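Local coordinates for putative ubiquinone biosynthesis protein (Nostoc punctiforme, PDB 3MSQ), which is of unknown detailed function but, as a member of the Coq4 family, probably takes part in ubiquinone biosynthesis, at residues A[83-92]-A[203-214]; A[134-144]-A[176-187]. One frame throughout, in Å; residues are numbered along the deposited sequence.

Overall arrangement
From the N terminus, five helices come before segment 83-92, whose end starts helix 88-98. It meets 203-214 only after 110 further residues, 73 of them helical, so contact 1 closes the larger loop and joins the starts of helices 88-98 and 211-218. Contact 2 is nested inside that loop: 134-144, leading into helix 139-152, meets 176-187 at the start of helix 177-192, with helix 156-172 in between. The two contacts do not touch; their centres are 24 Å apart and their nearest atoms about 7 Å. Helix 114-133 links them, packing on L88, W203 and I214 of contact 1 and running up to G134, where contact 2 begins.

Contact 1: residues A[83-92]-A[203-214]; sequences LPEGTLGHVY and WDQLWDVQVSEI
T87 and Q210 face each other as a single antiparallel, non-hydrogen-bonded pair, their CA atoms 3.9 Å apart, each at the N-cap position of its helix. The flanking bonds run from V211 N to G86 O (3.0 Å, 168° at the hydrogen) and from L88 N to V209 O (3.0 Å). A third joins G89 N to W207 O at 2.8 Å. First-turn amides lack an i-4 helical carbonyl, and here carbonyls of the other segment take its place. Glycine suits the places of G86 and G89: a CB on G86 would run into the Q210 amide, which a bend at chi2 (-72°) folds back over G86, and one on G89 would meet W207 O.

L88 is the main apolar anchor. With CG anti to the backbone N (chi1 176°), it reaches across to the second segment: CD2 lies 3.9 Å from L206 CB, CB lies 3.7 Å from I214 CD1, and CG sits near CE3 of W207. Further along the helix, Y92 CD2 approaches W207 CH2 at 3.6 Å, the two rings nearly parallel but slid apart. F75 meets W207 edge-to-face, and the Y92 hydroxyl bonds to D127.

Two helix N termini are thus held together by an isolated antiparallel beta bridge at their N-cap residues, with the type I turn L206-V209 offering the W207 and V209 carbonyls to helix 88-98.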
loop_
_atom_site.group_PDB
_atom_site.type_symbol
_atom_site.label_atom_id
_atom_site.label_comp_id
_atom_site.label_asym_id
_atom_site.label_seq_id
_atom_site.Cartn_x
_atom_site.Cartn_y
_atom_site.Cartn_z
ATOM N N LEU A 83 -47.854 1.650 -7.213
ATOM C CA LEU A 83 -47.972 2.822 -8.099
ATOM C C LEU A 83 -48.100 2.388 -9.575
ATOM O O LEU A 83 -47.793 1.226 -9.868
ATOM C CB LEU A 83 -46.740 3.747 -7.925
ATOM C CG LEU A 83 -46.667 4.600 -6.644
ATOM C CD1 LEU A 83 -45.261 5.074 -6.408
ATOM C CD2 LEU A 83 -47.581 5.801 -6.722
ATOM N N PRO A 84 -48.522 3.279 -10.526
ATOM C CA PRO A 84 -48.636 2.868 -11.950
ATOM C C PRO A 84 -47.384 2.251 -12.590
ATOM O O PRO A 84 -46.287 2.405 -12.069
ATOM C CB PRO A 84 -49.046 4.162 -12.658
ATOM C CG PRO A 84 -49.703 4.972 -11.608
ATOM C CD PRO A 84 -48.945 4.685 -10.351
ATOM N N GLU A 85 -47.552 1.578 -13.735
ATOM C CA GLU A 85 -46.516 0.835 -14.447
ATOM C C GLU A 85 -45.128 1.456 -14.673
ATOM O O GLU A 85 -44.126 0.844 -14.283
ATOM C CB GLU A 85 -47.073 0.159 -15.714
ATOM C CG GLU A 85 -46.269 -1.043 -16.215
ATOM C CD GLU A 85 -45.988 -2.149 -15.209
ATOM O OE1 GLU A 85 -46.945 -2.624 -14.552
ATOM O OE2 GLU A 85 -44.804 -2.546 -15.083
ATOM N N GLY A 86 -45.052 2.605 -15.326
ATOM C CA GLY A 86 -43.741 3.165 -15.651
ATOM C C GLY A 86 -43.139 4.182 -14.709
ATOM O O GLY A 86 -42.080 4.728 -15.014
ATOM N N THR A 87 -43.813 4.459 -13.579
ATOM C CA THR A 87 -43.386 5.439 -12.568
ATOM C C THR A 87 -42.114 5.002 -11.841
ATOM O O THR A 87 -41.854 3.806 -11.739
ATOM C CB THR A 87 -44.516 5.755 -11.575
ATOM O OG1 THR A 87 -44.736 4.628 -10.721
ATOM C CG2 THR A 87 -45.803 6.175 -12.264
ATOM N N LEU A 88 -41.353 5.982 -11.310
ATOM C CA LEU A 88 -40.097 5.805 -10.577
ATOM C C LEU A 88 -40.251 4.845 -9.391
ATOM O O LEU A 88 -39.388 3.987 -9.182
ATOM C CB LEU A 88 -39.581 7.172 -10.109
ATOM C CG LEU A 88 -38.319 7.219 -9.248
ATOM C CD1 LEU A 88 -37.111 6.846 -10.041
ATOM C CD2 LEU A 88 -38.138 8.599 -8.664
ATOM N N GLY A 89 -41.353 4.993 -8.652
ATOM C CA GLY A 89 -41.694 4.154 -7.508
ATOM C C GLY A 89 -41.794 2.690 -7.869
ATOM O O GLY A 89 -41.097 1.867 -7.280
ATOM N N HIS A 90 -42.623 2.376 -8.882
ATOM C CA HIS A 90 -42.857 1.030 -9.378
ATOM C C HIS A 90 -41.581 0.334 -9.862
ATOM O O HIS A 90 -41.336 -0.806 -9.466
ATOM C CB HIS A 90 -43.924 1.047 -10.482
ATOM C CG HIS A 90 -44.461 -0.311 -10.819
ATOM N ND1 HIS A 90 -45.589 -0.816 -10.195
ATOM C CD2 HIS A 90 -44.004 -1.229 -11.701
ATOM C CE1 HIS A 90 -45.781 -2.017 -10.714
ATOM N NE2 HIS A 90 -44.855 -2.306 -11.628
ATOM N N VAL A 91 -40.780 1.010 -10.716
ATOM C CA VAL A 91 -39.541 0.472 -11.291
ATOM C C VAL A 91 -38.530 0.134 -10.190
ATOM O O VAL A 91 -37.980 -0.974 -10.193
ATOM C CB VAL A 91 -38.941 1.385 -12.395
ATOM C CG1 VAL A 91 -37.683 0.766 -13.007
ATOM C CG2 VAL A 91 -39.968 1.699 -13.479
ATOM N N TYR A 92 -38.319 1.080 -9.235
ATOM C CA TYR A 92 -37.391 0.950 -8.102
ATOM C C TYR A 92 -37.763 -0.220 -7.205
ATOM O O TYR A 92 -36.914 -1.075 -6.958
ATOM C CB TYR A 92 -37.299 2.264 -7.300
ATOM C CG TYR A 92 -36.256 2.250 -6.200
ATOM C CD1 TYR A 92 -34.910 2.013 -6.488
ATOM C CD2 TYR A 92 -36.606 2.501 -4.872
ATOM C CE1 TYR A 92 -33.944 1.995 -5.482
ATOM C CE2 TYR A 92 -35.646 2.496 -3.857
ATOM C CZ TYR A 92 -34.315 2.246 -4.167
ATOM O OH TYR A 92 -33.352 2.247 -3.182
ATOM N N TRP A 203 -36.011 13.679 -5.054
ATOM C CA TRP A 203 -36.499 12.346 -5.439
ATOM C C TRP A 203 -37.821 11.864 -4.839
ATOM O O TRP A 203 -38.612 11.256 -5.556
ATOM C CB TRP A 203 -35.391 11.278 -5.287
ATOM C CG TRP A 203 -34.154 11.565 -6.087
ATOM C CD1 TRP A 203 -32.948 11.996 -5.613
ATOM C CD2 TRP A 203 -34.029 11.501 -7.508
ATOM N NE1 TRP A 203 -32.069 12.181 -6.655
ATOM C CE2 TRP A 203 -32.706 11.883 -7.832
ATOM C CE3 TRP A 203 -34.914 11.174 -8.550
ATOM C CZ2 TRP A 203 -32.240 11.930 -9.153
ATOM C CZ3 TRP A 203 -34.451 11.215 -9.857
ATOM C CH2 TRP A 203 -33.129 11.583 -10.149
ATOM N N ASP A 204 -38.062 12.137 -3.533
ATOM C CA ASP A 204 -39.286 11.721 -2.840
ATOM C C ASP A 204 -40.578 12.297 -3.449
ATOM O O ASP A 204 -41.648 11.737 -3.232
ATOM C CB ASP A 204 -39.181 11.912 -1.315
ATOM C CG ASP A 204 -39.033 13.326 -0.784
ATOM O OD1 ASP A 204 -39.181 14.285 -1.576
ATOM O OD2 ASP A 204 -38.816 13.476 0.429
ATOM N N GLN A 205 -40.457 13.370 -4.262
ATOM C CA GLN A 205 -41.552 14.039 -4.980
ATOM C C GLN A 205 -41.750 13.487 -6.417
ATOM O O GLN A 205 -42.689 13.890 -7.119
ATOM C CB GLN A 205 -41.286 15.555 -5.024
ATOM C CG GLN A 205 -41.662 16.284 -3.740
ATOM C CD GLN A 205 -40.809 17.503 -3.515
ATOM O OE1 GLN A 205 -40.130 17.615 -2.476
ATOM N NE2 GLN A 205 -40.808 18.438 -4.488
ATOM N N LEU A 206 -40.862 12.572 -6.842
ATOM C CA LEU A 206 -40.887 11.997 -8.187
ATOM C C LEU A 206 -41.301 10.513 -8.261
ATOM O O LEU A 206 -41.339 9.967 -9.365
ATOM C CB LEU A 206 -39.516 12.203 -8.883
ATOM C CG LEU A 206 -38.998 13.630 -9.094
ATOM C CD1 LEU A 206 -37.571 13.604 -9.619
ATOM C CD2 LEU A 206 -39.879 14.407 -10.045
ATOM N N TRP A 207 -41.618 9.863 -7.115
ATOM C CA TRP A 207 -42.010 8.445 -7.079
ATOM C C TRP A 207 -43.205 8.125 -8.011
ATOM O O TRP A 207 -43.240 7.048 -8.602
ATOM C CB TRP A 207 -42.368 8.001 -5.651
ATOM C CG TRP A 207 -41.264 7.954 -4.628
ATOM C CD1 TRP A 207 -41.280 8.548 -3.400
ATOM C CD2 TRP A 207 -40.081 7.136 -4.661
ATOM N NE1 TRP A 207 -40.167 8.187 -2.683
ATOM C CE2 TRP A 207 -39.409 7.322 -3.432
ATOM C CE3 TRP A 207 -39.506 6.289 -5.619
ATOM C CZ2 TRP A 207 -38.179 6.704 -3.144
ATOM C CZ3 TRP A 207 -38.295 5.673 -5.329
ATOM C CH2 TRP A 207 -37.644 5.885 -4.105
ATOM N N ASP A 208 -44.175 9.064 -8.121
ATOM C CA ASP A 208 -45.407 8.965 -8.912
ATOM C C ASP A 208 -45.275 9.527 -10.346
ATOM O O ASP A 208 -46.283 9.653 -11.051
ATOM C CB ASP A 208 -46.562 9.667 -8.164
ATOM C CG ASP A 208 -46.428 11.181 -8.043
ATOM O OD1 ASP A 208 -45.425 11.652 -7.441
ATOM O OD2 ASP A 208 -47.338 11.897 -8.520
ATOM N N VAL A 209 -44.044 9.871 -10.767
ATOM C CA VAL A 209 -43.736 10.423 -12.094
ATOM C C VAL A 209 -43.086 9.324 -12.951
ATOM O O VAL A 209 -42.227 8.585 -12.451
ATOM C CB VAL A 209 -42.835 11.700 -11.999
ATOM C CG1 VAL A 209 -42.579 12.326 -13.370
ATOM C CG2 VAL A 209 -43.436 12.739 -11.046
ATOM N N GLN A 210 -43.480 9.227 -14.237
ATOM C CA GLN A 210 -42.907 8.256 -15.170
ATOM C C GLN A 210 -41.405 8.462 -15.313
ATOM O O GLN A 210 -40.943 9.600 -15.312
ATOM C CB GLN A 210 -43.570 8.402 -16.543
ATOM C CG GLN A 210 -44.998 7.882 -16.603
ATOM C CD GLN A 210 -45.093 6.376 -16.567
ATOM O OE1 GLN A 210 -45.726 5.810 -15.676
ATOM N NE2 GLN A 210 -44.507 5.697 -17.557
ATOM N N VAL A 211 -40.647 7.370 -15.445
ATOM C CA VAL A 211 -39.181 7.414 -15.595
ATOM C C VAL A 211 -38.803 8.174 -16.879
ATOM O O VAL A 211 -37.895 9.015 -16.844
ATOM C CB VAL A 211 -38.502 6.011 -15.487
ATOM C CG1 VAL A 211 -37.000 6.075 -15.753
ATOM C CG2 VAL A 211 -38.763 5.367 -14.136
ATOM N N SER A 212 -39.528 7.897 -17.990
ATOM C CA SER A 212 -39.353 8.555 -19.292
ATOM C C SER A 212 -39.554 10.074 -19.167
ATOM O O SER A 212 -38.791 10.838 -19.756
ATOM C CB SER A 212 -40.315 7.968 -20.323
ATOM O OG SER A 212 -41.596 7.689 -19.780
ATOM N N GLU A 213 -40.544 10.498 -18.342
ATOM C CA GLU A 213 -40.863 11.898 -18.040
ATOM C C GLU A 213 -39.722 12.541 -17.247
ATOM O O GLU A 213 -39.335 13.663 -17.579
ATOM C CB GLU A 213 -42.211 12.015 -17.288
ATOM C CG GLU A 213 -42.708 13.437 -17.018
ATOM C CD GLU A 213 -42.955 14.332 -18.221
ATOM O OE1 GLU A 213 -43.621 13.881 -19.183
ATOM O OE2 GLU A 213 -42.507 15.501 -18.187
ATOM N N ILE A 214 -39.173 11.830 -16.215
ATOM C CA ILE A 214 -38.047 12.310 -15.403
ATOM C C ILE A 214 -36.822 12.516 -16.312
ATOM O O ILE A 214 -36.208 13.582 -16.261
ATOM C CB ILE A 214 -37.732 11.391 -14.179
ATOM C CG1 ILE A 214 -38.951 11.257 -13.246
ATOM C CG2 ILE A 214 -36.512 11.899 -13.398
ATOM C CD1 ILE A 214 -38.846 10.155 -12.190
#

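Contact 2: residues A[134-144]-A[176-187]; sequences GFDTNVFGEIG and NFKALMTEISRG
F140, I143 and G144 pack against L180, E183 and I184 in a helix-helix contact, extended at one end by the loop residues G134 and F135. It joins the starts of helices 139-152 and 177-192, with helix 156-172 covering F140, L180 and I184 from a further side. The axes of segments 139-144 and 177-187 approach to 8.2 Å and cross at -34°, as the lack of side chains on G144 and G187 allows: G187 CA lies 3.6 Å from G144 O.

F140 fills the early end. L180 CB lies over one face of its ring, while N176 CB meets the edge at CZ, 3.4 Å away. I143 CG2 lies alongside I184 CG1 at 3.7 Å, the two side chains pointing the same way, so branched aliphatic chains suit this seam.

At the other end the R186 side chain runs out extended through its first two torsions and turns at chi3 (88°) to lay its guanidinium flat on F135, planes 24° apart, in an off-centre cation-pi contact. NH2 donates to G134 O (2.8 Å), which lies near the guanidinium plane, and NE makes a nearly straight salt bridge on the syn side of E183 OE2 (3.1 Å), somewhat out of the carboxylate plane. E183 OE1 comes to the edge of the F135 ring. Were R186 an alanine, G134 O and the E183 carboxylate would probably lose their partner, and one face of F135 its cover.

Held by carbonyl, carboxylate and ring, the guanidinium is likely to favour the ionised form of E183 while it ties the loop to helix 177-192.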
loop_
_atom_site.group_PDB
_atom_site.type_symbol
_atom_site.label_atom_id
_atom_site.label_comp_id
_atom_site.label_asym_id
_atom_site.label_seq_id
_atom_site.Cartn_x
_atom_site.Cartn_y
_atom_site.Cartn_z
ATOM N N GLY A 134 -30.195 4.955 -16.397
ATOM C CA GLY A 134 -30.211 3.777 -17.256
ATOM C C GLY A 134 -28.922 2.969 -17.262
ATOM O O GLY A 134 -28.306 2.782 -18.318
ATOM N N PHE A 135 -28.517 2.469 -16.076
ATOM C CA PHE A 135 -27.335 1.614 -15.849
ATOM C C PHE A 135 -27.733 0.383 -15.048
ATOM O O PHE A 135 -28.667 0.457 -14.247
ATOM C CB PHE A 135 -26.224 2.376 -15.111
ATOM C CG PHE A 135 -25.584 3.441 -15.954
ATOM C CD1 PHE A 135 -24.526 3.136 -16.802
ATOM C CD2 PHE A 135 -26.043 4.752 -15.911
ATOM C CE1 PHE A 135 -23.954 4.113 -17.613
ATOM C CE2 PHE A 135 -25.476 5.728 -16.726
ATOM C CZ PHE A 135 -24.441 5.399 -17.576
ATOM N N ASP A 136 -27.039 -0.744 -15.260
ATOM C CA ASP A 136 -27.334 -1.982 -14.539
ATOM C C ASP A 136 -26.853 -1.934 -13.078
ATOM O O ASP A 136 -26.057 -1.070 -12.702
ATOM C CB ASP A 136 -26.766 -3.213 -15.268
ATOM C CG ASP A 136 -27.395 -3.565 -16.612
ATOM O OD1 ASP A 136 -28.588 -3.229 -16.825
ATOM O OD2 ASP A 136 -26.714 -4.229 -17.428
ATOM N N THR A 137 -27.363 -2.859 -12.255
ATOM C CA THR A 137 -27.016 -2.984 -10.837
ATOM C C THR A 137 -25.676 -3.707 -10.667
ATOM O O THR A 137 -25.102 -3.663 -9.575
ATOM C CB THR A 137 -28.177 -3.609 -10.037
ATOM O OG1 THR A 137 -28.730 -4.715 -10.763
ATOM C CG2 THR A 137 -29.278 -2.606 -9.726
ATOM N N ASN A 138 -25.165 -4.342 -11.762
ATOM C CA ASN A 138 -23.883 -5.052 -11.800
ATOM C C ASN A 138 -22.681 -4.107 -11.641
ATOM O O ASN A 138 -22.858 -2.890 -11.553
ATOM C CB ASN A 138 -23.762 -5.971 -13.042
ATOM C CG ASN A 138 -23.917 -5.314 -14.401
ATOM O OD1 ASN A 138 -23.133 -4.444 -14.827
ATOM N ND2 ASN A 138 -24.854 -5.834 -15.175
ATOM N N VAL A 139 -21.471 -4.678 -11.562
ATOM C CA VAL A 139 -20.200 -3.966 -11.382
ATOM C C VAL A 139 -19.969 -2.880 -12.454
ATOM O O VAL A 139 -19.670 -1.731 -12.108
ATOM C CB VAL A 139 -19.019 -4.981 -11.247
ATOM C CG1 VAL A 139 -17.647 -4.305 -11.339
ATOM C CG2 VAL A 139 -19.148 -5.776 -9.949
ATOM N N PHE A 140 -20.139 -3.241 -13.735
ATOM C CA PHE A 140 -19.915 -2.311 -14.835
ATOM C C PHE A 140 -20.951 -1.205 -14.877
ATOM O O PHE A 140 -20.598 -0.057 -15.154
ATOM C CB PHE A 140 -19.786 -3.047 -16.171
ATOM C CG PHE A 140 -18.589 -3.976 -16.281
ATOM C CD1 PHE A 140 -17.610 -4.010 -15.286
ATOM C CD2 PHE A 140 -18.455 -4.836 -17.361
ATOM C CE1 PHE A 140 -16.533 -4.901 -15.370
ATOM C CE2 PHE A 140 -17.372 -5.712 -17.444
ATOM C CZ PHE A 140 -16.421 -5.738 -16.448
ATOM N N GLY A 141 -22.198 -1.551 -14.538
ATOM C CA GLY A 141 -23.313 -0.619 -14.440
ATOM C C GLY A 141 -23.060 0.424 -13.371
ATOM O O GLY A 141 -23.323 1.609 -13.588
ATOM N N GLU A 142 -22.482 -0.006 -12.226
ATOM C CA GLU A 142 -22.124 0.906 -11.145
ATOM C C GLU A 142 -20.975 1.853 -11.522
ATOM O O GLU A 142 -21.091 3.059 -11.275
ATOM C CB GLU A 142 -21.915 0.181 -9.805
ATOM C CG GLU A 142 -23.150 0.196 -8.890
ATOM C CD GLU A 142 -23.828 1.524 -8.547
ATOM O OE1 GLU A 142 -23.117 2.483 -8.158
ATOM O OE2 GLU A 142 -25.080 1.592 -8.638
ATOM N N ILE A 143 -19.909 1.335 -12.184
ATOM C CA ILE A 143 -18.755 2.133 -12.664
ATOM C C ILE A 143 -19.186 3.115 -13.777
ATOM O O ILE A 143 -18.702 4.250 -13.830
ATOM C CB ILE A 143 -17.507 1.277 -13.056
ATOM C CG1 ILE A 143 -17.059 0.325 -11.921
ATOM C CG2 ILE A 143 -16.342 2.165 -13.502
ATOM C CD1 ILE A 143 -16.549 1.033 -10.554
ATOM N N GLY A 144 -20.104 2.670 -14.627
ATOM C CA GLY A 144 -20.690 3.509 -15.664
ATOM C C GLY A 144 -21.460 4.665 -15.042
ATOM O O GLY A 144 -21.277 5.806 -15.464
ATOM N N ASN A 176 -12.542 -8.203 -19.741
ATOM C CA ASN A 176 -13.737 -7.371 -19.610
ATOM C C ASN A 176 -13.429 -5.869 -19.588
ATOM O O ASN A 176 -14.329 -5.070 -19.315
ATOM C CB ASN A 176 -14.505 -7.778 -18.365
ATOM C CG ASN A 176 -15.083 -9.171 -18.414
ATOM O OD1 ASN A 176 -15.562 -9.662 -19.458
ATOM N ND2 ASN A 176 -15.041 -9.840 -17.266
ATOM N N PHE A 177 -12.166 -5.485 -19.899
ATOM C CA PHE A 177 -11.712 -4.096 -19.934
ATOM C C PHE A 177 -12.414 -3.268 -21.028
ATOM O O PHE A 177 -12.879 -2.162 -20.738
ATOM C CB PHE A 177 -10.177 -4.003 -20.020
ATOM C CG PHE A 177 -9.651 -2.597 -19.838
ATOM C CD1 PHE A 177 -9.676 -1.982 -18.584
ATOM C CD2 PHE A 177 -9.158 -1.876 -20.922
ATOM C CE1 PHE A 177 -9.213 -0.669 -18.423
ATOM C CE2 PHE A 177 -8.675 -0.573 -20.754
ATOM C CZ PHE A 177 -8.719 0.025 -19.508
ATOM N N LYS A 178 -12.529 -3.812 -22.259
ATOM C CA LYS A 178 -13.210 -3.153 -23.388
ATOM C C LYS A 178 -14.667 -2.781 -23.001
ATOM O O LYS A 178 -15.116 -1.657 -23.250
ATOM C CB LYS A 178 -13.161 -4.043 -24.651
ATOM C CG LYS A 178 -13.611 -3.327 -25.933
ATOM C CD LYS A 178 -13.791 -4.290 -27.112
ATOM C CE LYS A 178 -14.492 -3.672 -28.303
ATOM N NZ LYS A 178 -14.820 -4.690 -29.348
ATOM N N ALA A 179 -15.366 -3.730 -22.353
ATOM C CA ALA A 179 -16.731 -3.608 -21.866
ATOM C C ALA A 179 -16.801 -2.529 -20.783
ATOM O O ALA A 179 -17.729 -1.711 -20.801
ATOM C CB ALA A 179 -17.194 -4.941 -21.308
ATOM N N LEU A 180 -15.800 -2.513 -19.864
ATOM C CA LEU A 180 -15.706 -1.508 -18.813
ATOM C C LEU A 180 -15.510 -0.132 -19.440
ATOM O O LEU A 180 -16.213 0.792 -19.058
ATOM C CB LEU A 180 -14.590 -1.824 -17.789
ATOM C CG LEU A 180 -14.392 -0.791 -16.667
ATOM C CD1 LEU A 180 -15.387 -0.971 -15.531
ATOM C CD2 LEU A 180 -13.000 -0.840 -16.127
HETATM N N MSE A 181 -14.621 -0.004 -20.436
HETATM C CA MSE A 181 -14.386 1.286 -21.077
HETATM C C MSE A 181 -15.560 1.752 -21.911
HETATM O O MSE A 181 -15.704 2.952 -22.150
HETATM C CB MSE A 181 -13.103 1.281 -21.893
HETATM C CG MSE A 181 -11.826 1.172 -21.056
HETATM SE SE MSE A 181 -11.545 2.478 -19.636
HETATM C CE MSE A 181 -12.011 4.147 -20.582
ATOM N N THR A 182 -16.411 0.808 -22.340
ATOM C CA THR A 182 -17.632 1.093 -23.092
ATOM C C THR A 182 -18.684 1.734 -22.152
ATOM O O THR A 182 -19.331 2.712 -22.541
ATOM C CB THR A 182 -18.082 -0.166 -23.853
ATOM O OG1 THR A 182 -17.322 -0.283 -25.073
ATOM C CG2 THR A 182 -19.582 -0.188 -24.136
ATOM N N GLU A 183 -18.830 1.202 -20.918
ATOM C CA GLU A 183 -19.749 1.730 -19.916
ATOM C C GLU A 183 -19.267 3.054 -19.349
ATOM O O GLU A 183 -20.098 3.937 -19.134
ATOM C CB GLU A 183 -19.988 0.723 -18.787
ATOM C CG GLU A 183 -21.098 -0.269 -19.073
ATOM C CD GLU A 183 -22.426 0.366 -19.439
ATOM O OE1 GLU A 183 -23.158 0.788 -18.511
ATOM O OE2 GLU A 183 -22.714 0.477 -20.655
ATOM N N ILE A 184 -17.940 3.199 -19.094
ATOM C CA ILE A 184 -17.330 4.430 -18.580
ATOM C C ILE A 184 -17.518 5.591 -19.586
ATOM O O ILE A 184 -17.986 6.658 -19.178
ATOM C CB ILE A 184 -15.847 4.241 -18.167
ATOM C CG1 ILE A 184 -15.717 3.292 -16.982
ATOM C CG2 ILE A 184 -15.182 5.584 -17.854
ATOM C CD1 ILE A 184 -14.285 2.859 -16.671
ATOM N N SER A 185 -17.172 5.385 -20.891
ATOM C CA SER A 185 -17.322 6.422 -21.927
ATOM C C SER A 185 -18.793 6.759 -22.210
ATOM O O SER A 185 -19.107 7.918 -22.439
ATOM C CB SER A 185 -16.583 6.047 -23.209
ATOM O OG SER A 185 -17.233 4.986 -23.886
ATOM N N ARG A 186 -19.694 5.764 -22.177
ATOM C CA ARG A 186 -21.129 6.004 -22.378
ATOM C C ARG A 186 -21.651 6.853 -21.233
ATOM O O ARG A 186 -22.326 7.850 -21.481
ATOM C CB ARG A 186 -21.908 4.685 -22.458
ATOM C CG ARG A 186 -23.399 4.888 -22.572
ATOM C CD ARG A 186 -24.130 3.581 -22.777
ATOM N NE ARG A 186 -24.503 2.905 -21.530
ATOM C CZ ARG A 186 -25.546 3.230 -20.766
ATOM N NH1 ARG A 186 -26.299 4.286 -21.064
ATOM N NH2 ARG A 186 -25.833 2.518 -19.691
ATOM N N GLY A 187 -21.289 6.468 -20.007
ATOM C CA GLY A 187 -21.659 7.162 -18.787
ATOM C C GLY A 187 -21.239 8.615 -18.794
ATOM O O GLY A 187 -22.079 9.489 -18.605
#